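PDB 3N89: defective in germ line development protein 3, isoform a from Caenorhabditis elegans, which acts in germline development as a Bicaudal-C orthologue, its four KH domains packing into a globular platform probably linked to RNA regulation. Local coordinates for residues S262-I267 with C315-S320; E35-Y40 with H189-T194. One frame throughout, in Å; residues are numbered along the deposited sequence.

Contact 1 (S262-I267 with C315-S320)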
loop_
_atom_site.group_PDB
_atom_site.type_symbol
_atom_site.label_atom_id
_atom_site.label_comp_id
_atom_site.label_asym_id
_atom_site.label_seq_id
_atom_site.Cartn_x
_atom_site.Cartn_y
_atom_site.Cartn_z
ATOM N N SER A 262 1.450 6.907 -6.583
ATOM C CA SER A 262 1.666 7.787 -7.726
ATOM C C SER A 262 0.874 7.310 -8.920
ATOM O O SER A 262 0.578 6.122 -9.041
ATOM C CB SER A 262 3.147 7.840 -8.100
ATOM O OG SER A 262 3.555 6.622 -8.692
ATOM N N MET A 263 0.541 8.240 -9.809
ATOM C CA MET A 263 -0.226 7.913 -11.002
ATOM C C MET A 263 0.434 8.529 -12.223
ATOM O O MET A 263 0.674 9.735 -12.257
ATOM C CB MET A 263 -1.641 8.450 -10.851
ATOM C CG MET A 263 -2.590 7.995 -11.919
ATOM S SD MET A 263 -4.230 8.585 -11.526
ATOM C CE MET A 263 -4.083 10.293 -12.003
ATOM N N CYS A 264 0.724 7.705 -13.224
ATOM C CA CYS A 264 1.366 8.193 -14.435
ATOM C C CYS A 264 0.418 8.270 -15.634
ATOM O O CYS A 264 -0.631 7.621 -15.668
ATOM C CB CYS A 264 2.564 7.302 -14.782
ATOM S SG CYS A 264 3.770 7.106 -13.436
ATOM N N PHE A 265 0.805 9.084 -16.612
ATOM C CA PHE A 265 0.046 9.262 -17.848
ATOM C C PHE A 265 0.738 10.263 -18.762
ATOM O O PHE A 265 1.583 11.044 -18.317
ATOM C CB PHE A 265 -1.384 9.747 -17.574
ATOM C CG PHE A 265 -1.461 11.071 -16.867
ATOM C CD1 PHE A 265 -1.257 11.155 -15.492
ATOM C CD2 PHE A 265 -1.748 12.236 -17.568
ATOM C CE1 PHE A 265 -1.345 12.383 -14.827
ATOM C CE2 PHE A 265 -1.839 13.471 -16.910
ATOM C CZ PHE A 265 -1.635 13.540 -15.538
ATOM N N ASN A 266 0.380 10.222 -20.043
ATOM C CA ASN A 266 0.942 11.136 -21.035
ATOM C C ASN A 266 -0.138 12.137 -21.431
ATOM O O ASN A 266 -1.322 11.860 -21.293
ATOM C CB ASN A 266 1.405 10.360 -22.271
ATOM C CG ASN A 266 2.406 9.265 -21.935
ATOM O OD1 ASN A 266 3.179 9.384 -20.987
ATOM N ND2 ASN A 266 2.404 8.198 -22.726
ATOM N N ILE A 267 0.252 13.303 -21.924
ATOM C CA ILE A 267 -0.757 14.273 -22.308
ATOM C C ILE A 267 -0.307 15.259 -23.382
ATOM O O ILE A 267 0.680 15.974 -23.210
ATOM C CB ILE A 267 -1.271 15.041 -21.058
ATOM C CG1 ILE A 267 -2.420 15.965 -21.451
ATOM C CG2 ILE A 267 -0.143 15.819 -20.401
ATOM C CD1 ILE A 267 -3.320 16.316 -20.297
ATOM N N CYS A 315 5.067 13.894 -20.257
ATOM C CA CYS A 315 4.917 12.681 -19.451
ATOM C C CYS A 315 4.663 13.167 -18.030
ATOM O O CYS A 315 5.567 13.668 -17.366
ATOM C CB CYS A 315 6.190 11.836 -19.467
ATOM S SG CYS A 315 6.653 11.189 -21.080
ATOM N N ALA A 316 3.426 13.040 -17.572
ATOM C CA ALA A 316 3.074 13.488 -16.239
ATOM C C ALA A 316 3.141 12.360 -15.219
ATOM O O ALA A 316 3.058 11.184 -15.563
ATOM C CB ALA A 316 1.676 14.098 -16.248
ATOM N N SER A 317 3.293 12.744 -13.958
ATOM C CA SER A 317 3.355 11.812 -12.845
ATOM C C SER A 317 2.943 12.589 -11.598
ATOM O O SER A 317 3.470 13.669 -11.328
ATOM C CB SER A 317 4.778 11.271 -12.682
ATOM O OG SER A 317 4.925 10.543 -11.473
ATOM N N LEU A 318 1.983 12.051 -10.856
ATOM C CA LEU A 318 1.510 12.695 -9.636
ATOM C C LEU A 318 1.871 11.806 -8.460
ATOM O O LEU A 318 1.601 10.606 -8.488
ATOM C CB LEU A 318 -0.009 12.901 -9.682
ATOM C CG LEU A 318 -0.529 13.975 -10.645
ATOM C CD1 LEU A 318 -0.148 13.606 -12.055
ATOM C CD2 LEU A 318 -2.043 14.096 -10.550
ATOM N N ARG A 319 2.508 12.382 -7.444
ATOM C CA ARG A 319 2.881 11.603 -6.271
ATOM C C ARG A 319 2.260 12.176 -5.001
ATOM O O ARG A 319 1.706 13.279 -5.003
ATOM C CB ARG A 319 4.404 11.546 -6.102
ATOM C CG ARG A 319 5.195 11.038 -7.304
ATOM C CD ARG A 319 5.629 12.187 -8.195
ATOM N NE ARG A 319 6.516 11.733 -9.259
ATOM C CZ ARG A 319 7.727 11.224 -9.052
ATOM N NH1 ARG A 319 8.197 11.106 -7.819
ATOM N NH2 ARG A 319 8.466 10.827 -10.078
ATOM N N SER A 320 2.365 11.409 -3.922
ATOM C CA SER A 320 1.832 11.782 -2.622
ATOM C C SER A 320 1.740 10.495 -1.817
ATOM O O SER A 320 2.009 9.417 -2.347
ATOM C CB SER A 320 0.439 12.388 -2.772
ATOM O OG SER A 320 0.034 13.050 -1.584
#

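Contact 2 (E35-Y40 with H189-T194)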
loop_
_atom_site.group_PDB
_atom_site.type_symbol
_atom_site.label_atom_id
_atom_site.label_comp_id
_atom_site.label_asym_id
_atom_site.label_seq_id
_atom_site.Cartn_x
_atom_site.Cartn_y
_atom_site.Cartn_z
ATOM N N GLU A 35 2.210 0.170 -3.100
ATOM C CA GLU A 35 3.093 -0.794 -2.469
ATOM C C GLU A 35 2.274 -1.881 -1.779
ATOM O O GLU A 35 1.350 -1.585 -1.016
ATOM C CB GLU A 35 3.999 -0.086 -1.462
ATOM C CG GLU A 35 5.377 0.283 -2.006
ATOM C CD GLU A 35 5.332 1.234 -3.191
ATOM O OE1 GLU A 35 6.406 1.501 -3.772
ATOM O OE2 GLU A 35 4.237 1.722 -3.547
ATOM N N PHE A 36 2.615 -3.134 -2.069
ATOM C CA PHE A 36 1.938 -4.297 -1.498
ATOM C C PHE A 36 3.007 -5.266 -0.966
ATOM O O PHE A 36 4.017 -5.509 -1.627
ATOM C CB PHE A 36 1.090 -5.001 -2.574
ATOM C CG PHE A 36 -0.265 -4.371 -2.809
ATOM C CD1 PHE A 36 -1.416 -4.946 -2.269
ATOM C CD2 PHE A 36 -0.395 -3.211 -3.571
ATOM C CE1 PHE A 36 -2.676 -4.381 -2.480
ATOM C CE2 PHE A 36 -1.658 -2.633 -3.790
ATOM C CZ PHE A 36 -2.797 -3.224 -3.241
ATOM N N GLU A 37 2.774 -5.830 0.214
ATOM C CA GLU A 37 3.716 -6.751 0.845
ATOM C C GLU A 37 3.856 -8.092 0.121
ATOM O O GLU A 37 2.925 -8.900 0.104
ATOM C CB GLU A 37 3.294 -6.976 2.292
ATOM C CG GLU A 37 2.971 -5.677 2.996
ATOM C CD GLU A 37 2.705 -5.860 4.462
ATOM O OE1 GLU A 37 3.648 -6.225 5.199
ATOM O OE2 GLU A 37 1.547 -5.639 4.877
ATOM N N SER A 38 5.041 -8.323 -0.447
ATOM C CA SER A 38 5.347 -9.535 -1.210
ATOM C C SER A 38 4.979 -10.868 -0.566
ATOM O O SER A 38 4.728 -11.844 -1.268
ATOM C CB SER A 38 6.838 -9.561 -1.573
ATOM O OG SER A 38 7.649 -9.662 -0.415
ATOM N N GLN A 39 4.965 -10.913 0.761
ATOM C CA GLN A 39 4.641 -12.131 1.494
ATOM C C GLN A 39 3.198 -12.580 1.238
ATOM O O GLN A 39 2.801 -13.683 1.617
ATOM C CB GLN A 39 4.858 -11.899 2.993
ATOM C CG GLN A 39 4.057 -10.729 3.551
ATOM C CD GLN A 39 4.327 -10.476 5.024
ATOM O OE1 GLN A 39 4.077 -11.339 5.874
ATOM N NE2 GLN A 39 4.840 -9.288 5.335
ATOM N N TYR A 40 2.426 -11.723 0.579
ATOM C CA TYR A 40 1.035 -12.018 0.277
ATOM C C TYR A 40 0.796 -12.153 -1.227
ATOM O O TYR A 40 -0.330 -12.398 -1.661
ATOM C CB TYR A 40 0.138 -10.909 0.829
ATOM C CG TYR A 40 0.256 -10.701 2.321
ATOM C CD1 TYR A 40 -0.115 -11.707 3.214
ATOM C CD2 TYR A 40 0.753 -9.507 2.843
ATOM C CE1 TYR A 40 0.006 -11.530 4.592
ATOM C CE2 TYR A 40 0.882 -9.320 4.220
ATOM C CZ TYR A 40 0.509 -10.336 5.089
ATOM O OH TYR A 40 0.663 -10.175 6.452
ATOM N N HIS A 189 3.950 -8.454 11.358
ATOM C CA HIS A 189 5.185 -8.161 10.654
ATOM C C HIS A 189 4.935 -7.443 9.333
ATOM O O HIS A 189 4.549 -8.060 8.338
ATOM C CB HIS A 189 5.943 -9.463 10.419
ATOM C CG HIS A 189 6.449 -10.094 11.675
ATOM N ND1 HIS A 189 6.189 -11.405 12.012
ATOM C CD2 HIS A 189 7.225 -9.598 12.669
ATOM C CE1 HIS A 189 6.785 -11.690 13.155
ATOM N NE2 HIS A 189 7.420 -10.610 13.574
ATOM N N PHE A 190 5.150 -6.133 9.321
ATOM C CA PHE A 190 4.947 -5.368 8.098
ATOM C C PHE A 190 6.254 -5.311 7.304
ATOM O O PHE A 190 7.303 -4.967 7.844
ATOM C CB PHE A 190 4.475 -3.952 8.428
ATOM C CG PHE A 190 3.971 -3.189 7.238
ATOM C CD1 PHE A 190 2.774 -3.543 6.628
ATOM C CD2 PHE A 190 4.698 -2.115 6.720
ATOM C CE1 PHE A 190 2.308 -2.844 5.517
ATOM C CE2 PHE A 190 4.241 -1.414 5.611
ATOM C CZ PHE A 190 3.042 -1.776 5.008
ATOM N N THR A 191 6.185 -5.666 6.024
ATOM C CA THR A 191 7.356 -5.646 5.161
ATOM C C THR A 191 7.325 -4.418 4.273
ATOM O O THR A 191 6.526 -4.327 3.336
ATOM C CB THR A 191 7.414 -6.870 4.239
ATOM O OG1 THR A 191 6.152 -7.011 3.571
ATOM C CG2 THR A 191 7.741 -8.122 5.021
ATOM N N LEU A 192 8.206 -3.477 4.567
ATOM C CA LEU A 192 8.283 -2.258 3.796
ATOM C C LEU A 192 9.478 -2.391 2.878
ATOM O O LEU A 192 10.395 -3.168 3.161
ATOM C CB LEU A 192 8.495 -1.059 4.727
ATOM C CG LEU A 192 8.367 0.318 4.079
ATOM C CD1 LEU A 192 6.899 0.569 3.754
ATOM C CD2 LEU A 192 8.897 1.401 5.023
ATOM N N SER A 193 9.467 -1.663 1.768
ATOM C CA SER A 193 10.611 -1.688 0.866
ATOM C C SER A 193 11.641 -0.760 1.498
ATOM O O SER A 193 11.385 0.433 1.667
ATOM C CB SER A 193 10.224 -1.173 -0.517
ATOM O OG SER A 193 9.591 -2.195 -1.269
ATOM N N THR A 194 12.798 -1.301 1.860
ATOM C CA THR A 194 13.839 -0.495 2.492
ATOM C C THR A 194 13.942 0.911 1.910
ATOM O O THR A 194 14.017 1.896 2.645
ATOM C CB THR A 194 15.197 -1.181 2.384
ATOM O OG1 THR A 194 15.424 -1.558 1.025
ATOM C CG2 THR A 194 15.225 -2.427 3.254
HETATM O O HOH W 1 6.609 -8.933 1.777
#

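Contact 1 (S262-I267 with C315-S320)
The ring of Phe-265 lies over Ala-316, whose CB sits 3.7 Å from the ring centroid and 22° off the normal, a CH-pi contact. Leu-318 reaches the rim of the same ring near its plane, CD1 lying 3.3 Å from Phe-265 CE1. Chi1 of 61° sets CG between the backbone N and the carbonyl carbon, and from there the ring comes over Ala-316. An alanine in place of Phe-265 would probably open a gap beside Ala-316 CB and Leu-318 CD1 and leave Tyr-332, which meets the ring edge-to-face, without its partner. Two hydrogen-bonded pairs fix the register: Met-263 N to Leu-318 O spans 2.9 Å, Ala-316 N to Phe-265 O 2.8 Å, each with its reciprocal. On the other face Ser-262 CB packs on Arg-319 CG at 3.9 Å. Arg-319 NE donates to Ser-317 OG at 3.0 Å, the oxygen tilted from the guanidinium plane; NH1 bonds Met-369 O, and Asn-33 holds Ser-262 OG. Helix 325-335 covers the Met-263, Phe-265 and Leu-318 face. Strand 311-321 runs between 260-268 and 293-301; though no helix is modelled between the two segments, this order is consistent with a type I KH sheet, in the fourth KH domain.

Contact 2 (E35-Y40 with H189-T194)
Glu-37 sets its carboxylate against the Phe-190 ring, the two planes 55° apart and the side chains crossing at about a right angle; OE2 approaches obliquely, 3.0 Å from Phe-190 CE1. On the side of the loop, Glu-37 CD lies in plane at the edge of the Tyr-40 ring, and Gln-39 CG, set between the backbone N and the carbonyl carbon (chi1 57°), stands 3.5 Å above one face of that ring, toward its rim. Further out, Gln-39 NE2 donates to His-189 O at 3.3 Å. Glu-37 OE1 accepts a nearly straight bond of 2.7 Å from Thr-191 N, which arrives on the anti side, 28° out of the carboxylate plane; Thr-191 OG1 is 3.1 Å from the same OE1. A water joins Thr-191 OG1 to Ser-38 OG and also accepts from Gln-39 N. A long, weak ion pair links Glu-37 OE2 to Arg-252. The contact thus joins a loop of the first KH domain, between strand 29-35 and helix 41-45, to strand 186-193 of the third, which runs between strands 105-111 and 236-242, with Phe-190 packing against Ile-255 and Met-256 of helix 245-257.

The two contacts lie about 23 Å apart between centres and do not touch, their nearest atoms being about 7 Å apart. Contact 1 is the more peripheral, its centre about 17 Å from the centre of the chain against about 9 Å for contact 2. Strand 29-35 relates them: it pairs with strand 260-268 of contact 1, extending the sheet of the fourth KH domain into that of the first, and its end at Glu-35 leads directly into the loop of contact 2. A second route follows the chain from helix 245-257, which packs on Phe-190, into strand 260-268. Contact 1 therefore builds one sheet from within, whereas contact 2 bridges from that sheet to the other.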